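Local coordinates for protein TAF6 (Antonospora locustae, PDB 4ATG) that probably forms part of the general transcription factor TFIID, its HEAT-repeat C-terminal domain being implicated in TAF6-TAF9 complex formation, at residues C95-K99 with S149-A153; K64-A68 with D105-S110; A111-K115 with Y155-L160; I29-E35 with S72-H78. All coordinates share one frame; numbering follows the deposited sequence.

Contact 1: residues C95-K99 with S149-A153; sequences CVIGK and SQYGA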
loop_
_atom_site.group_PDB
_atom_site.type_symbol
_atom_site.label_atom_id
_atom_site.label_comp_id
_atom_site.label_asym_id
_atom_site.label_seq_id
_atom_site.Cartn_x
_atom_site.Cartn_y
_atom_site.Cartn_z
ATOM N N CYS A 95 -3.681 0.835 3.964
ATOM C CA CYS A 95 -4.479 -0.312 3.484
ATOM C C CYS A 95 -4.012 -1.622 4.077
ATOM O O CYS A 95 -4.811 -2.552 4.185
ATOM C CB CYS A 95 -4.492 -0.374 1.964
ATOM S SG CYS A 95 -5.309 1.033 1.192
ATOM N N VAL A 96 -2.727 -1.708 4.454
ATOM C CA VAL A 96 -2.171 -2.945 5.056
ATOM C C VAL A 96 -2.617 -3.046 6.526
ATOM O O VAL A 96 -3.110 -4.089 6.963
ATOM C CB VAL A 96 -0.609 -2.984 4.973
ATOM C CG1 VAL A 96 -0.034 -4.205 5.696
ATOM C CG2 VAL A 96 -0.114 -2.949 3.522
ATOM N N ILE A 97 -2.416 -1.955 7.277
ATOM C CA ILE A 97 -2.620 -1.894 8.724
ATOM C C ILE A 97 -3.918 -1.237 9.243
ATOM O O ILE A 97 -4.197 -1.339 10.430
ATOM C CB ILE A 97 -1.341 -1.313 9.405
ATOM C CG1 ILE A 97 -1.139 0.176 9.074
ATOM C CG2 ILE A 97 -0.085 -2.129 9.081
ATOM C CD1 ILE A 97 -1.279 1.054 10.160
ATOM N N GLY A 98 -4.658 -0.546 8.380
ATOM C CA GLY A 98 -5.890 0.157 8.736
ATOM C C GLY A 98 -6.848 -0.652 9.590
ATOM O O GLY A 98 -7.119 -1.816 9.280
ATOM N N LYS A 99 -7.325 -0.054 10.702
ATOM C CA LYS A 99 -8.209 -0.757 11.643
ATOM C C LYS A 99 -9.614 -0.993 11.110
ATOM O O LYS A 99 -10.276 -1.916 11.560
ATOM C CB LYS A 99 -8.248 -0.058 13.030
ATOM C CG LYS A 99 -8.867 1.340 13.048
ATOM C CD LYS A 99 -8.787 1.965 14.434
ATOM C CE LYS A 99 -9.352 3.360 14.472
ATOM N NZ LYS A 99 -9.362 3.904 15.856
ATOM N N SER A 149 -5.186 -5.843 11.947
ATOM C CA SER A 149 -4.098 -4.877 11.720
ATOM C C SER A 149 -2.736 -5.550 11.880
ATOM O O SER A 149 -1.864 -5.383 11.030
ATOM C CB SER A 149 -4.209 -3.694 12.679
ATOM O OG SER A 149 -5.260 -2.834 12.278
ATOM N N GLN A 150 -2.558 -6.324 12.971
ATOM C CA GLN A 150 -1.315 -7.038 13.257
ATOM C C GLN A 150 -1.035 -8.086 12.185
ATOM O O GLN A 150 0.123 -8.295 11.832
ATOM C CB GLN A 150 -1.400 -7.723 14.629
ATOM C CG GLN A 150 -1.443 -6.735 15.809
ATOM C CD GLN A 150 -1.727 -7.459 17.101
ATOM O OE1 GLN A 150 -2.088 -8.640 17.118
ATOM N NE2 GLN A 150 -1.576 -6.766 18.219
ATOM N N TYR A 151 -2.098 -8.731 11.668
ATOM C CA TYR A 151 -2.004 -9.741 10.605
ATOM C C TYR A 151 -1.499 -9.091 9.317
ATOM O O TYR A 151 -0.637 -9.654 8.645
ATOM C CB TYR A 151 -3.364 -10.413 10.369
ATOM C CG TYR A 151 -3.374 -11.371 9.205
ATOM C CD1 TYR A 151 -2.900 -12.673 9.343
ATOM C CD2 TYR A 151 -3.865 -10.983 7.962
ATOM C CE1 TYR A 151 -2.896 -13.559 8.268
ATOM C CE2 TYR A 151 -3.845 -11.854 6.874
ATOM C CZ TYR A 151 -3.370 -13.146 7.038
ATOM O OH TYR A 151 -3.388 -14.031 5.992
ATOM N N GLY A 152 -2.080 -7.949 8.950
ATOM C CA GLY A 152 -1.643 -7.237 7.747
ATOM C C GLY A 152 -0.174 -6.870 7.874
ATOM O O GLY A 152 0.620 -7.138 6.966
ATOM N N ALA A 153 0.203 -6.287 9.024
ATOM C CA ALA A 153 1.589 -5.868 9.299
ATOM C C ALA A 153 2.559 -7.047 9.196
ATOM O O ALA A 153 3.560 -6.934 8.497
ATOM C CB ALA A 153 1.685 -5.221 10.664
#
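V96 and I97, the last residues of helix 85-97, press on S149, G152 and A153 of helix 147-160, joining two helices of the HEAT-repeat solenoid. The tight part brings backbone close to backbone. G152 has no side chain to hold V96 off, and the two CA atoms lie 5.1 Å apart; a CB on G152 would collide with V96 O. G152 CA turns a C-H to V96 O at 3.6 Å, with an angle of 166° at the hydrogen. The same oxygen accepts a hydrogen bond from NH1 of R107 on helix 104-121, so a charged donor adds to the weak C-H contact. V96 continues the packing with one branch: CG1, anti to the backbone N (chi1 175°), reaches to 3.3 Å from G152 O, while CG2 faces A111. Beside it the methyl I97 CG2 meets A153 CB at 3.9 Å, and V139 of helix 128-140 touches the side chains of I97, S149 and A153. The looser side begins with the other branch of I97, whose end leads away from helix 147-160; a bound 2-[N-cyclohexylamino]ethane sulfonic acid, probably from the crystallisation liquor, lies about 4 Å from this side chain. G98 then leaves the helical conformation, and the exposed K99 touches S149 with its first carbons alone before its extended chain runs off. Between the two sides, S149 OG donates a short 2.6 Å hydrogen bond to I97 O, approaching at a C=O...donor angle of 146° and tilted from the carbonyl plane.

Contact 2: residues K64-A68 with D105-S110; sequences KTCIA and DVRKMS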
loop_
_atom_site.group_PDB
_atom_site.type_symbol
_atom_site.label_atom_id
_atom_site.label_comp_id
_atom_site.label_asym_id
_atom_site.label_seq_id
_atom_site.Cartn_x
_atom_site.Cartn_y
_atom_site.Cartn_z
ATOM N N LYS A 64 -9.295 -1.777 -3.675
ATOM C CA LYS A 64 -8.507 -2.544 -4.651
ATOM C C LYS A 64 -8.189 -1.732 -5.897
ATOM O O LYS A 64 -7.063 -1.809 -6.398
ATOM C CB LYS A 64 -9.211 -3.842 -5.038
ATOM C CG LYS A 64 -9.228 -4.855 -3.910
ATOM C CD LYS A 64 -9.950 -6.115 -4.372
ATOM C CE LYS A 64 -10.311 -7.004 -3.207
ATOM N NZ LYS A 64 -11.195 -8.111 -3.642
ATOM N N THR A 65 -9.156 -0.936 -6.388
ATOM C CA THR A 65 -8.942 -0.033 -7.539
ATOM C C THR A 65 -7.888 1.014 -7.203
ATOM O O THR A 65 -7.029 1.265 -8.033
ATOM C CB THR A 65 -10.275 0.620 -7.973
ATOM O OG1 THR A 65 -11.161 -0.433 -8.343
ATOM C CG2 THR A 65 -10.124 1.543 -9.184
ATOM N N CYS A 66 -7.929 1.597 -5.989
ATOM C CA CYS A 66 -6.951 2.620 -5.552
ATOM C C CYS A 66 -5.544 2.071 -5.537
ATOM O O CYS A 66 -4.629 2.709 -6.047
ATOM C CB CYS A 66 -7.342 3.180 -4.195
ATOM S SG CYS A 66 -8.836 4.201 -4.244
ATOM N N ILE A 67 -5.382 0.858 -4.998
ATOM C CA ILE A 67 -4.078 0.183 -4.935
ATOM C C ILE A 67 -3.568 -0.070 -6.350
ATOM O O ILE A 67 -2.390 0.150 -6.628
ATOM C CB ILE A 67 -4.233 -1.123 -4.094
ATOM C CG1 ILE A 67 -4.538 -0.775 -2.613
ATOM C CG2 ILE A 67 -2.958 -2.004 -4.200
ATOM C CD1 ILE A 67 -5.249 -1.989 -1.806
ATOM N N ALA A 68 -4.457 -0.532 -7.250
ATOM C CA ALA A 68 -4.107 -0.820 -8.655
ATOM C C ALA A 68 -3.725 0.450 -9.388
ATOM O O ALA A 68 -2.809 0.395 -10.197
ATOM C CB ALA A 68 -5.267 -1.519 -9.361
ATOM N N ASP A 105 -7.917 -9.619 1.742
ATOM C CA ASP A 105 -7.396 -9.509 0.374
ATOM C C ASP A 105 -6.906 -8.087 0.068
ATOM O O ASP A 105 -5.957 -7.922 -0.703
ATOM C CB ASP A 105 -8.467 -9.924 -0.645
ATOM C CG ASP A 105 -8.711 -11.419 -0.710
ATOM O OD1 ASP A 105 -7.865 -12.185 -0.185
ATOM O OD2 ASP A 105 -9.725 -11.826 -1.317
ATOM N N VAL A 106 -7.542 -7.076 0.661
ATOM C CA VAL A 106 -7.121 -5.674 0.479
ATOM C C VAL A 106 -5.750 -5.488 1.127
ATOM O O VAL A 106 -4.850 -4.918 0.527
ATOM C CB VAL A 106 -8.158 -4.666 1.052
ATOM C CG1 VAL A 106 -7.590 -3.239 1.092
ATOM C CG2 VAL A 106 -9.454 -4.713 0.254
ATOM N N ARG A 107 -5.607 -5.979 2.352
ATOM C CA ARG A 107 -4.369 -5.856 3.114
ATOM C C ARG A 107 -3.217 -6.526 2.379
ATOM O O ARG A 107 -2.144 -5.941 2.265
ATOM C CB ARG A 107 -4.525 -6.485 4.494
ATOM C CG ARG A 107 -5.609 -5.828 5.338
ATOM C CD ARG A 107 -5.711 -6.503 6.697
ATOM N NE ARG A 107 -6.825 -5.962 7.479
ATOM C CZ ARG A 107 -6.782 -4.838 8.186
ATOM N NH1 ARG A 107 -5.670 -4.120 8.241
ATOM N NH2 ARG A 107 -7.853 -4.421 8.838
ATOM N N LYS A 108 -3.445 -7.736 1.885
ATOM C CA LYS A 108 -2.425 -8.491 1.165
ATOM C C LYS A 108 -2.078 -7.832 -0.160
ATOM O O LYS A 108 -0.891 -7.795 -0.518
ATOM C CB LYS A 108 -2.887 -9.925 0.923
ATOM C CG LYS A 108 -2.965 -10.743 2.204
ATOM C CD LYS A 108 -3.541 -12.109 1.885
ATOM C CE LYS A 108 -3.458 -13.007 3.072
ATOM N NZ LYS A 108 -4.351 -14.185 2.913
ATOM N N MET A 109 -3.100 -7.338 -0.904
ATOM C CA MET A 109 -2.883 -6.699 -2.208
ATOM C C MET A 109 -2.009 -5.459 -2.034
ATOM O O MET A 109 -1.063 -5.266 -2.789
ATOM C CB MET A 109 -4.217 -6.298 -2.849
ATOM C CG MET A 109 -4.046 -5.664 -4.200
ATOM S SD MET A 109 -5.598 -4.956 -4.774
ATOM C CE MET A 109 -5.117 -4.378 -6.358
ATOM N N SER A 110 -2.340 -4.623 -1.032
ATOM C CA SER A 110 -1.546 -3.417 -0.757
ATOM C C SER A 110 -0.139 -3.808 -0.321
ATOM O O SER A 110 0.816 -3.178 -0.751
ATOM C CB SER A 110 -2.191 -2.560 0.319
ATOM O OG SER A 110 -1.395 -1.397 0.507
HETATM O O HOH W 1 -11.835 -9.871 -1.551
#
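I67 points at helix 104-121 and is met there by V106, M109 and S110, across two helix segments of the HEAT-repeat solenoid that run almost exactly parallel (3° between their directions), their axes 10.0 Å apart. Most of the contact is apolar. The two ends of I67 divide the work: CD1 lies 3.9 Å from V106 CG1 and 3.8 Å from S110 CB, whereas CG2 takes M109 CG at 3.8 Å. With an alanine here, V106, S110 and M109 would probably lose the surface they rest on, and a gap would open between the helices. M109 returns the contact with a fully extended chain (chi1 -179°) that reaches across to helix 60-75. Its side chain crosses that of K64 at about a right angle, SD 3.7 Å from K64 CG, and its CE ends near A68 CB. M109 and S110 are each modelled in two conformers, and their contacts are those of one. The charged groups meet at the exposed end, through water. K64 NZ and D105 OD2 are 4.6 Å apart and do not touch, but water 1 accepts from K64 NZ at 2.8 Å and donates to D105 OD2 at 2.9 Å. The direct partner of the ammonium is E61, on its own helix, in a salt bridge. S110 OG is hydrogen-bonded to L92 O of helix 85-97, and I67 also touches the L92 side chain. Helix 60-75 also rests on helix 42-55 through C66 and on helix 25-34 through T65 and A68, while K108 carries helix 104-121 onto Y151 and Y155 of helix 147-160.

Contact 3: residues A111-K115 with Y155-L160; sequences ADIVK and YCLSIL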
loop_
_atom_site.group_PDB
_atom_site.type_symbol
_atom_site.label_atom_id
_atom_site.label_comp_id
_atom_site.label_asym_id
_atom_site.label_seq_id
_atom_site.Cartn_x
_atom_site.Cartn_y
_atom_site.Cartn_z
ATOM N N ALA A 111 -0.007 -4.879 0.524
ATOM C CA ALA A 111 1.299 -5.359 1.011
ATOM C C ALA A 111 2.195 -5.778 -0.166
ATOM O O ALA A 111 3.404 -5.533 -0.131
ATOM C CB ALA A 111 1.110 -6.541 1.969
ATOM N N ASP A 112 1.594 -6.373 -1.225
ATOM C CA ASP A 112 2.302 -6.775 -2.436
ATOM C C ASP A 112 2.919 -5.565 -3.143
ATOM O O ASP A 112 4.031 -5.657 -3.682
ATOM C CB ASP A 112 1.360 -7.498 -3.381
ATOM C CG ASP A 112 0.880 -8.841 -2.850
ATOM O OD1 ASP A 112 1.572 -9.420 -1.972
ATOM O OD2 ASP A 112 -0.176 -9.318 -3.321
ATOM N N ILE A 113 2.204 -4.427 -3.132
ATOM C CA ILE A 113 2.721 -3.201 -3.770
ATOM C C ILE A 113 3.795 -2.595 -2.911
ATOM O O ILE A 113 4.811 -2.130 -3.445
ATOM C CB ILE A 113 1.591 -2.200 -4.178
ATOM C CG1 ILE A 113 0.478 -2.952 -4.999
ATOM C CG2 ILE A 113 2.190 -1.018 -5.020
ATOM C CD1 ILE A 113 0.955 -3.727 -6.245
ATOM N N VAL A 114 3.614 -2.619 -1.587
ATOM C CA VAL A 114 4.681 -2.150 -0.677
ATOM C C VAL A 114 5.955 -2.961 -0.942
ATOM O O VAL A 114 7.053 -2.394 -0.939
ATOM C CB VAL A 114 4.278 -2.247 0.813
ATOM C CG1 VAL A 114 5.475 -1.999 1.751
ATOM C CG2 VAL A 114 3.142 -1.285 1.133
ATOM N N LYS A 115 5.814 -4.281 -1.155
ATOM C CA LYS A 115 6.975 -5.145 -1.437
ATOM C C LYS A 115 7.653 -4.737 -2.746
ATOM O O LYS A 115 8.871 -4.659 -2.811
ATOM C CB LYS A 115 6.583 -6.626 -1.484
ATOM C CG LYS A 115 7.727 -7.518 -2.029
ATOM C CD LYS A 115 7.371 -8.990 -2.079
ATOM C CE LYS A 115 8.482 -9.818 -2.717
ATOM N NZ LYS A 115 9.817 -9.500 -2.124
ATOM N N TYR A 155 1.994 -10.035 7.634
ATOM C CA TYR A 155 1.963 -10.539 6.254
ATOM C C TYR A 155 2.920 -9.734 5.398
ATOM O O TYR A 155 3.713 -10.323 4.672
ATOM C CB TYR A 155 0.552 -10.472 5.649
ATOM C CG TYR A 155 0.531 -11.032 4.246
ATOM C CD1 TYR A 155 0.486 -12.406 4.028
ATOM C CD2 TYR A 155 0.638 -10.195 3.138
ATOM C CE1 TYR A 155 0.533 -12.935 2.742
ATOM C CE2 TYR A 155 0.686 -10.717 1.840
ATOM C CZ TYR A 155 0.628 -12.089 1.652
ATOM O OH TYR A 155 0.655 -12.628 0.392
ATOM N N CYS A 156 2.868 -8.393 5.503
ATOM C CA CYS A 156 3.753 -7.528 4.718
ATOM C C CYS A 156 5.222 -7.788 5.041
ATOM O O CYS A 156 5.996 -8.011 4.114
ATOM C CB CYS A 156 3.395 -6.057 4.884
ATOM S SG CYS A 156 4.228 -4.972 3.701
ATOM N N LEU A 157 5.587 -7.845 6.350
ATOM C CA LEU A 157 6.952 -8.161 6.757
ATOM C C LEU A 157 7.412 -9.492 6.173
ATOM O O LEU A 157 8.541 -9.601 5.666
ATOM C CB LEU A 157 7.040 -8.258 8.289
ATOM C CG LEU A 157 7.068 -6.911 9.050
ATOM C CD1 LEU A 157 6.921 -7.135 10.547
ATOM C CD2 LEU A 157 8.385 -6.151 8.789
ATOM N N SER A 158 6.521 -10.506 6.223
ATOM C CA SER A 158 6.820 -11.873 5.790
ATOM C C SER A 158 7.216 -12.000 4.315
ATOM O O SER A 158 7.938 -12.936 3.951
ATOM C CB SER A 158 5.642 -12.790 6.104
ATOM O OG SER A 158 4.645 -12.784 5.092
ATOM N N ILE A 159 6.721 -11.084 3.457
ATOM C CA ILE A 159 7.018 -11.186 2.022
ATOM C C ILE A 159 8.191 -10.279 1.562
ATOM O O ILE A 159 8.615 -10.392 0.410
ATOM C CB ILE A 159 5.736 -10.952 1.164
ATOM C CG1 ILE A 159 5.261 -9.483 1.272
ATOM C CG2 ILE A 159 4.614 -11.982 1.528
ATOM C CD1 ILE A 159 4.233 -9.027 0.189
ATOM N N LEU A 160 8.685 -9.365 2.416
ATOM C CA LEU A 160 9.755 -8.430 1.986
ATOM C C LEU A 160 11.055 -9.107 1.542
ATOM O O LEU A 160 11.506 -8.884 0.415
ATOM C CB LEU A 160 10.025 -7.344 3.031
ATOM C CG LEU A 160 8.843 -6.425 3.338
ATOM C CD1 LEU A 160 9.149 -5.479 4.503
ATOM C CD2 LEU A 160 8.363 -5.684 2.065
#
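K115 passes obliquely over I159 and then bends to reach I159's own carbonyl, joining helix 104-121 to helix 147-160 within the HEAT-repeat solenoid. Its CG stands anti to the backbone N, sending the chain toward helix 147-160; CB rests 3.8 Å from I159 CD1, and the chain stays extended until the last torsion (chi4 49°) turns the ammonium to the carbonyls. K115 NZ donates to I159 O at 2.9 Å, in the carbonyl plane and at a C=O...donor angle of 157°, and only weakly to L160 O; a salt bridge to D119 holds the charge from its own helix. A leucine in its place would probably leave D119 without this cation and the I159 carbonyl without this donor. I159 carries CG1 between its backbone N and carbonyl carbon, and CD1 comes to lie 3.6 Å from A111 O and 3.5 Å from D112 OD1. Its CG2 covers one face of the Y155 ring, offset toward the rim. The ring offers its edge to helix 104-121, CD2 being 3.9 Å from A111 CB in the ring plane. A111 CB also meets C156 CB at 3.7 Å, and V114 CG1 packs on C156 SG. V114 also touches L92 and L93 of helix 85-97, while C156 and L160 reach L136 and L133 of helix 128-140. I113 faces helix 60-75, and L157 faces helix 162-179.

Contact 4: residues I29-E35 with S72-H78; sequences IECLEKE and SLIKNKH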
loop_
_atom_site.group_PDB
_atom_site.type_symbol
_atom_site.label_atom_id
_atom_site.label_comp_id
_atom_site.label_asym_id
_atom_site.label_seq_id
_atom_site.Cartn_x
_atom_site.Cartn_y
_atom_site.Cartn_z
ATOM N N ILE A 29 -7.412 2.175 -14.808
ATOM C CA ILE A 29 -6.171 1.516 -14.339
ATOM C C ILE A 29 -5.214 1.393 -15.525
ATOM O O ILE A 29 -4.030 1.727 -15.400
ATOM C CB ILE A 29 -6.503 0.140 -13.683
ATOM C CG1 ILE A 29 -7.270 0.343 -12.349
ATOM C CG2 ILE A 29 -5.240 -0.704 -13.457
ATOM C CD1 ILE A 29 -7.970 -0.945 -11.814
ATOM N N GLU A 30 -5.726 0.945 -16.689
ATOM C CA GLU A 30 -4.873 0.842 -17.895
ATOM C C GLU A 30 -4.342 2.223 -18.301
ATOM O O GLU A 30 -3.158 2.338 -18.635
ATOM C CB GLU A 30 -5.630 0.205 -19.082
ATOM C CG GLU A 30 -4.788 0.059 -20.352
ATOM C CD GLU A 30 -3.712 -1.016 -20.399
ATOM O OE1 GLU A 30 -3.407 -1.624 -19.345
ATOM O OE2 GLU A 30 -3.158 -1.239 -21.501
ATOM N N CYS A 31 -5.224 3.263 -18.342
ATOM C CA CYS A 31 -4.805 4.623 -18.727
ATOM C C CYS A 31 -3.642 5.116 -17.892
ATOM O O CYS A 31 -2.747 5.742 -18.444
ATOM C CB CYS A 31 -5.961 5.617 -18.655
ATOM S SG CYS A 31 -7.225 5.366 -19.927
ATOM N N LEU A 32 -3.694 4.924 -16.564
ATOM C CA LEU A 32 -2.636 5.439 -15.685
ATOM C C LEU A 32 -1.318 4.682 -15.810
ATOM O O LEU A 32 -0.285 5.218 -15.429
ATOM C CB LEU A 32 -3.092 5.583 -14.224
ATOM C CG LEU A 32 -4.214 6.620 -13.944
ATOM C CD1 LEU A 32 -4.199 7.038 -12.494
ATOM C CD2 LEU A 32 -4.134 7.819 -14.866
ATOM N N GLU A 33 -1.341 3.482 -16.387
ATOM C CA GLU A 33 -0.107 2.738 -16.647
ATOM C C GLU A 33 0.447 3.070 -18.030
ATOM O O GLU A 33 1.652 2.989 -18.233
ATOM C CB GLU A 33 -0.357 1.225 -16.616
ATOM C CG GLU A 33 0.973 0.488 -16.549
ATOM C CD GLU A 33 0.966 -1.014 -16.683
ATOM O OE1 GLU A 33 -0.048 -1.639 -16.313
ATOM O OE2 GLU A 33 2.002 -1.569 -17.116
ATOM N N LYS A 34 -0.425 3.397 -19.001
ATOM C CA LYS A 34 0.052 3.525 -20.379
ATOM C C LYS A 34 0.166 4.922 -20.957
ATOM O O LYS A 34 0.944 5.125 -21.895
ATOM C CB LYS A 34 -0.792 2.634 -21.327
ATOM C CG LYS A 34 -0.741 1.130 -21.010
ATOM C CD LYS A 34 0.634 0.530 -21.268
ATOM C CE LYS A 34 0.713 -0.915 -20.859
ATOM N NZ LYS A 34 2.031 -1.493 -21.227
ATOM N N GLU A 35 -0.655 5.849 -20.493
ATOM C CA GLU A 35 -0.709 7.189 -21.097
ATOM C C GLU A 35 0.498 8.049 -20.850
ATOM O O GLU A 35 1.018 8.074 -19.726
ATOM C CB GLU A 35 -1.995 7.925 -20.652
ATOM C CG GLU A 35 -2.446 9.068 -21.545
ATOM C CD GLU A 35 -2.863 8.719 -22.969
ATOM O OE1 GLU A 35 -3.691 7.803 -23.150
ATOM O OE2 GLU A 35 -2.394 9.399 -23.902
ATOM N N SER A 72 -0.229 1.281 -11.242
ATOM C CA SER A 72 -0.174 1.709 -12.647
ATOM C C SER A 72 0.773 2.900 -12.769
ATOM O O SER A 72 1.598 2.925 -13.667
ATOM C CB SER A 72 -1.554 2.127 -13.157
ATOM O OG SER A 72 -2.393 1.017 -13.440
ATOM N N LEU A 73 0.642 3.889 -11.877
ATOM C CA LEU A 73 1.508 5.089 -11.952
ATOM C C LEU A 73 2.974 4.704 -11.680
ATOM O O LEU A 73 3.886 5.167 -12.382
ATOM C CB LEU A 73 1.030 6.123 -10.922
ATOM C CG LEU A 73 -0.299 6.842 -11.221
ATOM C CD1 LEU A 73 -0.668 7.767 -10.034
ATOM C CD2 LEU A 73 -0.197 7.677 -12.482
ATOM N N ILE A 74 3.189 3.781 -10.726
ATOM C CA ILE A 74 4.556 3.293 -10.421
ATOM C C ILE A 74 5.170 2.624 -11.665
ATOM O O ILE A 74 6.359 2.816 -11.944
ATOM C CB ILE A 74 4.530 2.334 -9.187
ATOM C CG1 ILE A 74 4.212 3.101 -7.892
ATOM C CG2 ILE A 74 5.884 1.556 -9.026
ATOM C CD1 ILE A 74 3.767 2.187 -6.763
ATOM N N LYS A 75 4.366 1.849 -12.414
ATOM C CA LYS A 75 4.826 1.129 -13.626
ATOM C C LYS A 75 4.859 1.922 -14.934
ATOM O O LYS A 75 5.437 1.456 -15.921
ATOM C CB LYS A 75 3.994 -0.148 -13.856
ATOM C CG LYS A 75 4.165 -1.234 -12.775
ATOM C CD LYS A 75 5.555 -1.876 -12.755
ATOM C CE LYS A 75 5.727 -3.036 -13.714
ATOM N NZ LYS A 75 7.015 -3.755 -13.482
ATOM N N ASN A 76 4.205 3.072 -14.969
ATOM C CA ASN A 76 4.117 3.888 -16.188
ATOM C C ASN A 76 5.475 4.389 -16.634
ATOM O O ASN A 76 6.124 5.157 -15.934
ATOM C CB ASN A 76 3.071 5.021 -16.010
ATOM C CG ASN A 76 2.702 5.759 -17.271
ATOM O OD1 ASN A 76 3.491 5.861 -18.210
ATOM N ND2 ASN A 76 1.471 6.274 -17.333
ATOM N N LYS A 77 5.927 3.902 -17.797
ATOM C CA LYS A 77 7.229 4.294 -18.368
ATOM C C LYS A 77 7.283 5.810 -18.737
ATOM O O LYS A 77 8.365 6.364 -18.951
ATOM C CB LYS A 77 7.578 3.385 -19.572
ATOM C CG LYS A 77 6.784 3.673 -20.844
ATOM C CD LYS A 77 7.239 2.755 -22.001
ATOM C CE LYS A 77 6.707 3.193 -23.344
ATOM N NZ LYS A 77 7.019 2.197 -24.398
ATOM N N HIS A 78 6.108 6.473 -18.795
ATOM C CA HIS A 78 6.003 7.898 -19.131
ATOM C C HIS A 78 5.777 8.770 -17.909
ATOM O O HIS A 78 5.364 9.923 -18.036
ATOM C CB HIS A 78 4.879 8.132 -20.159
ATOM C CG HIS A 78 4.983 7.316 -21.404
ATOM N ND1 HIS A 78 6.003 7.524 -22.326
ATOM C CD2 HIS A 78 4.150 6.356 -21.874
ATOM C CE1 HIS A 78 5.759 6.682 -23.322
ATOM N NE2 HIS A 78 4.639 5.975 -23.102
HETATM O O HOH W 2 3.992 2.364 -19.453
HETATM O O HOH W 3 -1.867 -1.463 -14.315
HETATM O O HOH W 4 4.191 -0.238 -18.251
HETATM O O HOH W 5 2.364 3.531 -23.279
HETATM O O HOH W 6 2.508 9.979 -18.315
#
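N76 pushes its amide into the backbone at the end of helix 25-34, and ND2 spends both hydrogens there. One goes to L32 O at 2.8 Å, arriving from above the carbonyl plane; the other goes to E35 O at 3.0 Å, nearly in the plane of the amide and fairly straight (164° at the hydrogen). Further back, S72 OG donates to I29 O at 2.7 Å, and its CB packs on the CB atoms of L32 and E33. E33 CA sends a C-H to S72 O. L32 lies side by side with L73, L32 CB 4.0 Å from L73 CD2. What fixes the N76 amide is its own chain: CG stands anti to the backbone N (chi1 -169°), and OD1 accepts from H78 N at 2.8 Å, an Asx turn just where helix 60-75 gives way to loop. The turn holds the amide whose ND2 bonds tie together the C-terminal ends of two helices of the HEAT-repeat fold. H78, one face of its ring covered by K77 CG, lays the ring edge near K34 O, with CD2 at 3.4 Å. Around this shell runs water. E33 OE1 is bridged to S72 OG by water 3, and E33 OE2 to K75 O by water 4; water 2 joins E33 O to K77 N, and water 6 joins E35 O to H78 O. K75 sends its ammonium the other way, to Y116 OH of helix 104-121.

In the fold
The contacts step along the solenoid. Contact 2 joins helix 60-75 to helix 104-121, contact 3 takes helix 104-121 on to helix 147-160, and contact 4 leads from helix 60-75 back to helix 25-34. Contact 1, the most buried, brings helix 85-97 onto helix 147-160; R107, from a segment of contact 2, ties the end of helix 85-97 to helix 104-121. Contacts 2 and 3 are partly buried and mainly apolar, with lysines at their margins. Contact 4, about 17 Å from the chain centre to its own centre, is the wettest, with side-chain bonds to helix-end carbonyls and bridging waters. Contacts 1 and 4 lie on opposite sides of the chain centre, their own centres about 27 Å apart.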